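Flagellar brake protein YcgR (Klebsiella pneumoniae, PDB 5KEC) binds the second messenger c-di-GMP and probably activates transcription of type 3 fimbriae genes, which is linked to biofilm formation. Local coordinates at residues B[52-57]-B[93-98]; B[119-124]-B[225-230]; B[157-162]-B[182-187]. All coordinates share one frame; numbering follows the deposited sequence.

Contact 1 lies in the N-terminal YcgR-like sheet, where it pairs strand 50-55 with strand 94-99. Contacts 2 and 3 lie in the C-terminal PilZ domain, around its antiparallel sheet. Contact 2 sets the loop before strand 124-128 against helix 214-234. Contact 3 sets the loop before strand 164-171 on strand 177-193. Contact 1 comes first along the chain, and both segments of contact 3 fall between those of contact 2. The centres of contacts 1 and 2 are about 38 Å apart, on opposite sides of the chain's centre. The centre of contact 3 is about 26 Å from that of contact 1 and about 24 Å from that of contact 2. H70 and N186, one from each domain, bind the same c-di-GMP in a ligand-bound structure of this protein.

Contact 1: B[52-57]-B[93-98]; sequences HIQTHR and GIRYAF
The hydroxyl of Y96 meets the carbonyl of R57 in a short hydrogen bond, OH to O 2.5 Å. The hydroxyl lies in the carbonyl plane, on a lone pair. It also bonds the backbone N of I59, so the turn after strand 50-55 grips it twice. R57 O lies at the ring edge, near its plane. T55 CG2 packs obliquely against the ring, 3.3 Å from Y96 CE1. T55 OG1 is anti to its own backbone N (chi1 175°) and accepts from R57 N in an ST turn, 3.1 Å away. I53 CD1 reaches Y96 CD1 at 3.7 Å, while I53 CG1 touches the edge of the F98 ring at CE2. On the other face of the sheet, H52 and R95 lie side by side. Their planes are 30° apart, with R95 CD 3.6 Å from H52 ND1. The R95 guanidinium forms a salt bridge with D86. Past the strand end, G93 CA sits over a face of the H56 ring in a CH-pi contact, 4.0 Å from its centroid. The backbones of I53 with Y96 and T55 with I94 form hydrogen-bonded pairs. This is antiparallel strand pairing, set between strands 37-46 and 74-87 in the sheet of the YcgR-like domain.

Contact 2: B[119-124]-B[225-230]; sequences HEHDFY and LDLILE
L227 points from the helix into a group of three side chains, H119, H121 and F123. Its CD2 methyl approaches the H121 ring obliquely, 3.3 Å from CD2 of that histidine. The same methyl reaches H119 CB at 3.9 Å. The CD1 methyl of L227 turns to the edge of the F123 ring, 4.3 Å from CE2. The two methyls thus go to different partners. The side chains also pack within the loop: H121 CB lies over one face of F123, toward the rim, and F123 CE2 lies over the rim of one face of H119. This joins the C-terminal helix to the loop between strands 117-118 and 124-128 of the PilZ beta-barrel domain. L227 also touches L117 and I142. The H119 side chain is about 5 Å from that of D141, which binds c-di-GMP in a ligand-bound structure of this protein. One turn on, E230, extended beyond CG, crosses H121 obliquely, with OE1 at the ring edge. Its carboxylate plane is turned 67° from the ring. No direct hydrogen bond forms. A water lies 3.1 Å from H121 NE2 and donates a weak bond to E230 OE1 at 2.7 Å. H121 ND1 has its own weak bond, to E174.

Contact 3: B[157-162]-B[182-187]; sequences KFLSHN and LVVKNV
Three hydrogen bonds join the loop 157-162 to strand 182-187, and all involve H161 or N162. The shortest runs from N162 N to V184 O, 2.7 Å. It is bent, with an angle of 136° at the hydrogen, and its donor is tilted 20° from the carbonyl plane. H161 ND1 donates to K185 O at 3.0 Å. The acceptor lies almost in the plane of the imidazole ring, at its edge. The bond implies a proton on ND1. The third bond is made by side chains: K185 NZ reaches N162 OD1 at 2.8 Å, lying in the plane of the amide carbonyl. The lysine chain bends at chi2 and then runs extended, and it crosses the asparagine obliquely. Its positive charge would polarise the amide oxygen.

Valines pack on the loop, partly against its oxygens. V184 points at the loop and sets its CG1 3.4 Å from L159 O, with its CB close to S160 O. V187 CG2 comes to 3.5 Å from L159 O, so both valines pack on one carbonyl. V183 CG1 lies alongside N162, 3.5 Å from its OD1. The apolar pairs are looser: V184 CG2 meets L159 CD2 at 4.2 Å, and V187 CG2 meets L159 CB at 4.3 Å.

Strand 177-193 carries a classic beta bulge here, K185 and N186 lying opposite the single residue S206. N186 and S206 bind c-di-GMP in another structure of this protein. The strand runs between strands 164-171 and 199-210 in the C-terminal sheet. V184 also bonds through its backbone to A163, the last loop residue before strand 164-171, and its side chain touches I205 of strand 199-210. The loop itself leads directly into strand 164-171.

Contact 1: B[52-57]-B[93-98]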
loop_
_atom_site.group_PDB
_atom_site.type_symbol
_atom_site.label_atom_id
_atom_site.label_comp_id
_atom_site.label_asym_id
_atom_site.label_seq_id
_atom_site.Cartn_x
_atom_site.Cartn_y
_atom_site.Cartn_z
ATOM N N HIS B 52 -3.709 16.901 10.918
ATOM C CA HIS B 52 -3.540 17.539 9.620
ATOM C C HIS B 52 -2.133 17.394 9.090
ATOM O O HIS B 52 -1.176 17.336 9.852
ATOM C CB HIS B 52 -3.857 19.028 9.709
ATOM C CG HIS B 52 -5.281 19.319 10.037
ATOM N ND1 HIS B 52 -5.828 20.579 9.917
ATOM C CD2 HIS B 52 -6.275 18.515 10.478
ATOM C CE1 HIS B 52 -7.099 20.537 10.277
ATOM N NE2 HIS B 52 -7.396 19.296 10.622
ATOM N N ILE B 53 -2.024 17.348 7.769
ATOM C CA ILE B 53 -0.751 17.532 7.097
ATOM C C ILE B 53 -1.001 18.444 5.905
ATOM O O ILE B 53 -2.144 18.614 5.479
ATOM C CB ILE B 53 -0.144 16.195 6.643
ATOM C CG1 ILE B 53 -1.102 15.459 5.711
ATOM C CG2 ILE B 53 0.220 15.325 7.853
ATOM C CD1 ILE B 53 -0.811 15.686 4.247
ATOM N N GLN B 54 0.064 19.039 5.379
ATOM C CA GLN B 54 -0.050 19.944 4.245
ATOM C C GLN B 54 0.933 19.547 3.169
ATOM O O GLN B 54 2.089 19.220 3.454
ATOM C CB GLN B 54 0.197 21.394 4.685
ATOM C CG GLN B 54 -0.846 21.932 5.672
ATOM C CD GLN B 54 -0.405 23.226 6.336
ATOM O OE1 GLN B 54 0.433 23.950 5.805
ATOM N NE2 GLN B 54 -0.953 23.512 7.512
ATOM N N THR B 55 0.471 19.572 1.925
ATOM C CA THR B 55 1.294 19.174 0.799
ATOM C C THR B 55 0.637 19.605 -0.504
ATOM O O THR B 55 -0.580 19.725 -0.582
ATOM C CB THR B 55 1.499 17.647 0.781
ATOM O OG1 THR B 55 2.223 17.272 -0.397
ATOM C CG2 THR B 55 0.161 16.933 0.787
ATOM N N HIS B 56 1.444 19.846 -1.528
ATOM C CA HIS B 56 0.898 20.197 -2.833
ATOM C C HIS B 56 0.433 18.960 -3.599
ATOM O O HIS B 56 -0.303 19.071 -4.576
ATOM C CB HIS B 56 1.914 20.998 -3.656
ATOM C CG HIS B 56 2.015 22.437 -3.255
ATOM N ND1 HIS B 56 2.870 22.877 -2.266
ATOM C CD2 HIS B 56 1.363 23.536 -3.702
ATOM C CE1 HIS B 56 2.743 24.184 -2.126
ATOM N NE2 HIS B 56 1.834 24.609 -2.987
ATOM N N ARG B 57 0.857 17.784 -3.146
ATOM C CA ARG B 57 0.526 16.538 -3.834
ATOM C C ARG B 57 -0.952 16.172 -3.687
ATOM O O ARG B 57 -1.603 16.532 -2.702
ATOM C CB ARG B 57 1.390 15.389 -3.311
ATOM C CG ARG B 57 2.795 15.796 -2.905
ATOM C CD ARG B 57 3.661 16.133 -4.100
ATOM N NE ARG B 57 3.976 14.951 -4.894
ATOM C CZ ARG B 57 5.058 14.833 -5.655
ATOM N NH1 ARG B 57 5.940 15.822 -5.720
ATOM N NH2 ARG B 57 5.263 13.720 -6.346
ATOM N N GLY B 93 -1.113 25.846 -0.672
ATOM C CA GLY B 93 -0.954 24.413 -0.523
ATOM C C GLY B 93 -2.255 23.772 -0.084
ATOM O O GLY B 93 -3.233 24.464 0.197
ATOM N N ILE B 94 -2.272 22.447 -0.032
ATOM C CA ILE B 94 -3.463 21.726 0.391
ATOM C C ILE B 94 -3.344 21.258 1.831
ATOM O O ILE B 94 -2.376 20.598 2.201
ATOM C CB ILE B 94 -3.735 20.502 -0.494
ATOM C CG1 ILE B 94 -3.939 20.933 -1.946
ATOM C CG2 ILE B 94 -4.944 19.744 0.023
ATOM C CD1 ILE B 94 -3.421 19.928 -2.960
ATOM N N ARG B 95 -4.333 21.616 2.638
ATOM C CA ARG B 95 -4.434 21.127 4.001
ATOM C C ARG B 95 -5.334 19.900 4.016
ATOM O O ARG B 95 -6.521 19.990 3.699
ATOM C CB ARG B 95 -5.000 22.213 4.917
ATOM C CG ARG B 95 -5.138 21.791 6.369
ATOM C CD ARG B 95 -5.553 22.962 7.255
ATOM N NE ARG B 95 -6.963 23.317 7.103
ATOM C CZ ARG B 95 -7.412 24.296 6.323
ATOM N NH1 ARG B 95 -6.563 25.031 5.615
ATOM N NH2 ARG B 95 -8.715 24.543 6.251
ATOM N N TYR B 96 -4.755 18.754 4.357
ATOM C CA TYR B 96 -5.502 17.508 4.480
ATOM C C TYR B 96 -5.823 17.215 5.937
ATOM O O TYR B 96 -4.956 17.320 6.805
ATOM C CB TYR B 96 -4.684 16.340 3.932
ATOM C CG TYR B 96 -4.485 16.349 2.437
ATOM C CD1 TYR B 96 -3.337 16.887 1.873
ATOM C CD2 TYR B 96 -5.441 15.807 1.587
ATOM C CE1 TYR B 96 -3.148 16.885 0.509
ATOM C CE2 TYR B 96 -5.260 15.804 0.218
ATOM C CZ TYR B 96 -4.109 16.345 -0.313
ATOM O OH TYR B 96 -3.921 16.344 -1.671
ATOM N N ALA B 97 -7.066 16.833 6.203
ATOM C CA ALA B 97 -7.436 16.374 7.532
ATOM C C ALA B 97 -7.731 14.878 7.491
ATOM O O ALA B 97 -8.518 14.412 6.668
ATOM C CB ALA B 97 -8.635 17.147 8.056
ATOM N N PHE B 98 -7.075 14.130 8.370
ATOM C CA PHE B 98 -7.265 12.690 8.463
ATOM C C PHE B 98 -7.857 12.368 9.827
ATOM O O PHE B 98 -7.560 13.041 10.809
ATOM C CB PHE B 98 -5.924 11.960 8.305
ATOM C CG PHE B 98 -5.335 12.038 6.921
ATOM C CD1 PHE B 98 -5.614 11.058 5.981
ATOM C CD2 PHE B 98 -4.485 13.074 6.571
ATOM C CE1 PHE B 98 -5.074 11.120 4.712
ATOM C CE2 PHE B 98 -3.945 13.147 5.306
ATOM C CZ PHE B 98 -4.237 12.167 4.372
#

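Contact 2: B[119-124]-B[225-230]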
loop_
_atom_site.group_PDB
_atom_site.type_symbol
_atom_site.label_atom_id
_atom_site.label_comp_id
_atom_site.label_asym_id
_atom_site.label_seq_id
_atom_site.Cartn_x
_atom_site.Cartn_y
_atom_site.Cartn_z
ATOM N N HIS B 119 9.986 -13.512 -7.278
ATOM C CA HIS B 119 9.931 -14.941 -6.966
ATOM C C HIS B 119 10.178 -15.835 -8.180
ATOM O O HIS B 119 10.336 -15.354 -9.300
ATOM C CB HIS B 119 8.591 -15.289 -6.309
ATOM C CG HIS B 119 7.402 -14.984 -7.168
ATOM N ND1 HIS B 119 6.915 -15.873 -8.102
ATOM C CD2 HIS B 119 6.614 -13.887 -7.244
ATOM C CE1 HIS B 119 5.870 -15.338 -8.710
ATOM N NE2 HIS B 119 5.667 -14.132 -8.209
ATOM N N GLU B 120 10.210 -17.144 -7.951
ATOM C CA GLU B 120 10.456 -18.107 -9.026
ATOM C C GLU B 120 9.203 -18.913 -9.394
ATOM O O GLU B 120 9.151 -19.555 -10.447
ATOM C CB GLU B 120 11.612 -19.045 -8.648
ATOM C CG GLU B 120 11.925 -20.115 -9.688
ATOM C CD GLU B 120 11.220 -21.430 -9.405
ATOM O OE1 GLU B 120 11.308 -21.911 -8.256
ATOM O OE2 GLU B 120 10.574 -21.979 -10.325
ATOM N N HIS B 121 8.196 -18.859 -8.528
ATOM C CA HIS B 121 6.972 -19.637 -8.708
ATOM C C HIS B 121 6.229 -19.365 -10.022
ATOM O O HIS B 121 6.350 -18.294 -10.614
ATOM C CB HIS B 121 6.032 -19.429 -7.517
ATOM C CG HIS B 121 6.458 -20.152 -6.278
ATOM N ND1 HIS B 121 6.018 -21.422 -5.969
ATOM C CD2 HIS B 121 7.283 -19.785 -5.269
ATOM C CE1 HIS B 121 6.555 -21.806 -4.823
ATOM N NE2 HIS B 121 7.325 -20.830 -4.377
ATOM N N ASP B 122 5.460 -20.360 -10.456
ATOM C CA ASP B 122 4.656 -20.283 -11.673
ATOM C C ASP B 122 3.289 -19.672 -11.370
ATOM O O ASP B 122 2.279 -20.363 -11.407
ATOM C CB ASP B 122 4.450 -21.692 -12.238
ATOM C CG ASP B 122 5.051 -21.870 -13.619
ATOM O OD1 ASP B 122 5.798 -20.979 -14.076
ATOM O OD2 ASP B 122 4.781 -22.917 -14.244
ATOM N N PHE B 123 3.260 -18.382 -11.059
ATOM C CA PHE B 123 2.014 -17.719 -10.699
ATOM C C PHE B 123 1.506 -16.916 -11.884
ATOM O O PHE B 123 2.281 -16.242 -12.555
ATOM C CB PHE B 123 2.222 -16.790 -9.500
ATOM C CG PHE B 123 2.593 -17.500 -8.220
ATOM C CD1 PHE B 123 2.417 -18.867 -8.082
ATOM C CD2 PHE B 123 3.113 -16.785 -7.151
ATOM C CE1 PHE B 123 2.747 -19.511 -6.896
ATOM C CE2 PHE B 123 3.452 -17.420 -5.964
ATOM C CZ PHE B 123 3.266 -18.786 -5.834
ATOM N N TYR B 124 0.202 -16.984 -12.136
ATOM C CA TYR B 124 -0.398 -16.258 -13.252
ATOM C C TYR B 124 -1.690 -15.594 -12.791
ATOM O O TYR B 124 -2.217 -15.917 -11.722
ATOM C CB TYR B 124 -0.688 -17.203 -14.429
ATOM C CG TYR B 124 0.540 -17.821 -15.065
ATOM C CD1 TYR B 124 1.173 -17.209 -16.139
ATOM C CD2 TYR B 124 1.066 -19.023 -14.592
ATOM C CE1 TYR B 124 2.300 -17.770 -16.724
ATOM C CE2 TYR B 124 2.192 -19.592 -15.169
ATOM C CZ TYR B 124 2.806 -18.961 -16.234
ATOM O OH TYR B 124 3.922 -19.521 -16.817
ATOM N N LEU B 225 4.937 -15.156 3.372
ATOM C CA LEU B 225 5.836 -15.672 4.393
ATOM C C LEU B 225 6.705 -16.793 3.828
ATOM O O LEU B 225 7.858 -16.948 4.224
ATOM C CB LEU B 225 5.048 -16.137 5.627
ATOM C CG LEU B 225 4.243 -15.060 6.374
ATOM C CD1 LEU B 225 3.494 -15.649 7.561
ATOM C CD2 LEU B 225 5.129 -13.908 6.830
ATOM N N ASP B 226 6.157 -17.556 2.883
ATOM C CA ASP B 226 6.903 -18.626 2.220
ATOM C C ASP B 226 7.922 -18.077 1.227
ATOM O O ASP B 226 9.037 -18.593 1.103
ATOM C CB ASP B 226 5.952 -19.571 1.476
ATOM C CG ASP B 226 5.236 -20.538 2.403
ATOM O OD1 ASP B 226 5.694 -20.720 3.548
ATOM O OD2 ASP B 226 4.219 -21.127 1.979
ATOM N N LEU B 227 7.521 -17.039 0.503
ATOM C CA LEU B 227 8.375 -16.435 -0.506
ATOM C C LEU B 227 9.517 -15.670 0.150
ATOM O O LEU B 227 10.675 -15.815 -0.232
ATOM C CB LEU B 227 7.558 -15.507 -1.407
ATOM C CG LEU B 227 6.510 -16.220 -2.263
ATOM C CD1 LEU B 227 5.686 -15.223 -3.073
ATOM C CD2 LEU B 227 7.190 -17.233 -3.170
ATOM N N ILE B 228 9.172 -14.858 1.143
ATOM C CA ILE B 228 10.158 -14.112 1.915
ATOM C C ILE B 228 11.191 -15.051 2.526
ATOM O O ILE B 228 12.396 -14.845 2.380
ATOM C CB ILE B 228 9.477 -13.313 3.033
ATOM C CG1 ILE B 228 8.530 -12.270 2.431
ATOM C CG2 ILE B 228 10.518 -12.658 3.924
ATOM C CD1 ILE B 228 7.592 -11.635 3.437
ATOM N N LEU B 229 10.715 -16.086 3.209
ATOM C CA LEU B 229 11.601 -17.078 3.809
ATOM C C LEU B 229 12.518 -17.681 2.748
ATOM O O LEU B 229 13.728 -17.801 2.950
ATOM C CB LEU B 229 10.786 -18.172 4.503
ATOM C CG LEU B 229 11.574 -19.266 5.228
ATOM C CD1 LEU B 229 12.483 -18.667 6.296
ATOM C CD2 LEU B 229 10.624 -20.290 5.832
ATOM N N GLU B 230 11.936 -18.045 1.610
ATOM C CA GLU B 230 12.709 -18.591 0.501
ATOM C C GLU B 230 13.763 -17.602 0.006
ATOM O O GLU B 230 14.903 -17.978 -0.261
ATOM C CB GLU B 230 11.789 -18.996 -0.653
ATOM C CG GLU B 230 12.535 -19.466 -1.896
ATOM C CD GLU B 230 11.638 -19.571 -3.114
ATOM O OE1 GLU B 230 10.399 -19.606 -2.938
ATOM O OE2 GLU B 230 12.173 -19.608 -4.244
HETATM O O HOH W 1 9.778 -22.202 -3.007
#

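Contact 3: B[157-162]-B[182-187]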
loop_
_atom_site.group_PDB
_atom_site.type_symbol
_atom_site.label_atom_id
_atom_site.label_comp_id
_atom_site.label_asym_id
_atom_site.label_seq_id
_atom_site.Cartn_x
_atom_site.Cartn_y
_atom_site.Cartn_z
ATOM N N LYS B 157 -6.530 -0.363 -23.214
ATOM C CA LYS B 157 -7.695 0.446 -22.887
ATOM C C LYS B 157 -8.398 -0.024 -21.610
ATOM O O LYS B 157 -9.180 0.714 -21.019
ATOM C CB LYS B 157 -8.670 0.499 -24.059
ATOM C CG LYS B 157 -9.350 -0.811 -24.382
ATOM C CD LYS B 157 -10.261 -0.635 -25.579
ATOM C CE LYS B 157 -11.013 -1.912 -25.904
ATOM N NZ LYS B 157 -11.991 -1.684 -27.009
ATOM N N PHE B 158 -8.109 -1.246 -21.174
ATOM C CA PHE B 158 -8.704 -1.763 -19.943
ATOM C C PHE B 158 -7.760 -1.637 -18.760
ATOM O O PHE B 158 -8.059 -2.105 -17.658
ATOM C CB PHE B 158 -9.125 -3.215 -20.120
ATOM C CG PHE B 158 -10.248 -3.393 -21.090
ATOM C CD1 PHE B 158 -10.028 -3.966 -22.329
ATOM C CD2 PHE B 158 -11.522 -2.960 -20.770
ATOM C CE1 PHE B 158 -11.070 -4.119 -23.227
ATOM C CE2 PHE B 158 -12.559 -3.110 -21.665
ATOM C CZ PHE B 158 -12.332 -3.690 -22.894
ATOM N N LEU B 159 -6.620 -0.996 -19.001
ATOM C CA LEU B 159 -5.560 -0.919 -18.012
ATOM C C LEU B 159 -5.189 0.521 -17.681
ATOM O O LEU B 159 -4.045 0.811 -17.339
ATOM C CB LEU B 159 -4.329 -1.668 -18.518
ATOM C CG LEU B 159 -4.580 -3.121 -18.921
ATOM C CD1 LEU B 159 -3.328 -3.752 -19.508
ATOM C CD2 LEU B 159 -5.075 -3.920 -17.725
ATOM N N SER B 160 -6.155 1.426 -17.782
ATOM C CA SER B 160 -5.902 2.819 -17.437
ATOM C C SER B 160 -5.822 2.974 -15.923
ATOM O O SER B 160 -6.276 2.107 -15.181
ATOM C CB SER B 160 -6.991 3.726 -18.011
ATOM O OG SER B 160 -8.214 3.575 -17.310
ATOM N N HIS B 161 -5.252 4.080 -15.465
ATOM C CA HIS B 161 -5.092 4.299 -14.034
ATOM C C HIS B 161 -6.420 4.159 -13.285
ATOM O O HIS B 161 -7.447 4.690 -13.706
ATOM C CB HIS B 161 -4.457 5.663 -13.765
ATOM C CG HIS B 161 -4.324 5.985 -12.310
ATOM N ND1 HIS B 161 -3.299 5.493 -11.531
ATOM C CD2 HIS B 161 -5.094 6.735 -11.489
ATOM C CE1 HIS B 161 -3.439 5.934 -10.294
ATOM N NE2 HIS B 161 -4.522 6.689 -10.241
ATOM N N ASN B 162 -6.379 3.429 -12.174
ATOM C CA ASN B 162 -7.564 3.141 -11.368
ATOM C C ASN B 162 -8.605 2.284 -12.076
ATOM O O ASN B 162 -9.693 2.058 -11.545
ATOM C CB ASN B 162 -8.205 4.424 -10.835
ATOM C CG ASN B 162 -7.591 4.878 -9.531
ATOM O OD1 ASN B 162 -7.049 4.017 -8.804
ATOM N ND2 ASN B 162 -7.647 6.088 -9.228
ATOM N N LEU B 182 -8.861 -6.407 -8.961
ATOM C CA LEU B 182 -7.613 -5.662 -9.015
ATOM C C LEU B 182 -7.860 -4.229 -9.462
ATOM O O LEU B 182 -8.657 -3.975 -10.361
ATOM C CB LEU B 182 -6.621 -6.333 -9.963
ATOM C CG LEU B 182 -6.288 -7.800 -9.694
ATOM C CD1 LEU B 182 -5.488 -8.375 -10.856
ATOM C CD2 LEU B 182 -5.541 -7.955 -8.380
ATOM N N VAL B 183 -7.161 -3.296 -8.829
ATOM C CA VAL B 183 -7.196 -1.904 -9.249
ATOM C C VAL B 183 -5.863 -1.570 -9.899
ATOM O O VAL B 183 -4.818 -1.619 -9.253
ATOM C CB VAL B 183 -7.429 -0.961 -8.058
ATOM C CG1 VAL B 183 -7.320 0.495 -8.496
ATOM C CG2 VAL B 183 -8.791 -1.240 -7.415
ATOM N N VAL B 184 -5.901 -1.259 -11.188
ATOM C CA VAL B 184 -4.701 -0.917 -11.930
ATOM C C VAL B 184 -4.138 0.403 -11.413
ATOM O O VAL B 184 -4.855 1.396 -11.330
ATOM C CB VAL B 184 -5.002 -0.812 -13.438
ATOM C CG1 VAL B 184 -3.760 -0.363 -14.210
ATOM C CG2 VAL B 184 -5.514 -2.146 -13.959
ATOM N N LYS B 185 -2.860 0.406 -11.048
ATOM C CA LYS B 185 -2.230 1.598 -10.483
ATOM C C LYS B 185 -1.207 2.226 -11.417
ATOM O O LYS B 185 -1.106 3.449 -11.503
ATOM C CB LYS B 185 -1.559 1.283 -9.143
ATOM C CG LYS B 185 -2.528 1.148 -7.986
ATOM C CD LYS B 185 -3.348 2.411 -7.852
ATOM C CE LYS B 185 -4.429 2.279 -6.801
ATOM N NZ LYS B 185 -5.264 3.515 -6.748
ATOM N N ASN B 186 -0.444 1.388 -12.109
ATOM C CA ASN B 186 0.659 1.878 -12.923
ATOM C C ASN B 186 1.039 0.905 -14.031
ATOM O O ASN B 186 1.139 -0.297 -13.804
ATOM C CB ASN B 186 1.874 2.156 -12.036
ATOM C CG ASN B 186 2.627 3.399 -12.453
ATOM O OD1 ASN B 186 2.243 4.517 -12.104
ATOM N ND2 ASN B 186 3.713 3.213 -13.193
ATOM N N VAL B 187 1.245 1.425 -15.233
ATOM C CA VAL B 187 1.708 0.595 -16.331
ATOM C C VAL B 187 3.003 1.166 -16.903
ATOM O O VAL B 187 3.062 2.344 -17.269
ATOM C CB VAL B 187 0.649 0.489 -17.454
ATOM C CG1 VAL B 187 1.137 -0.441 -18.558
ATOM C CG2 VAL B 187 -0.690 0.002 -16.891
#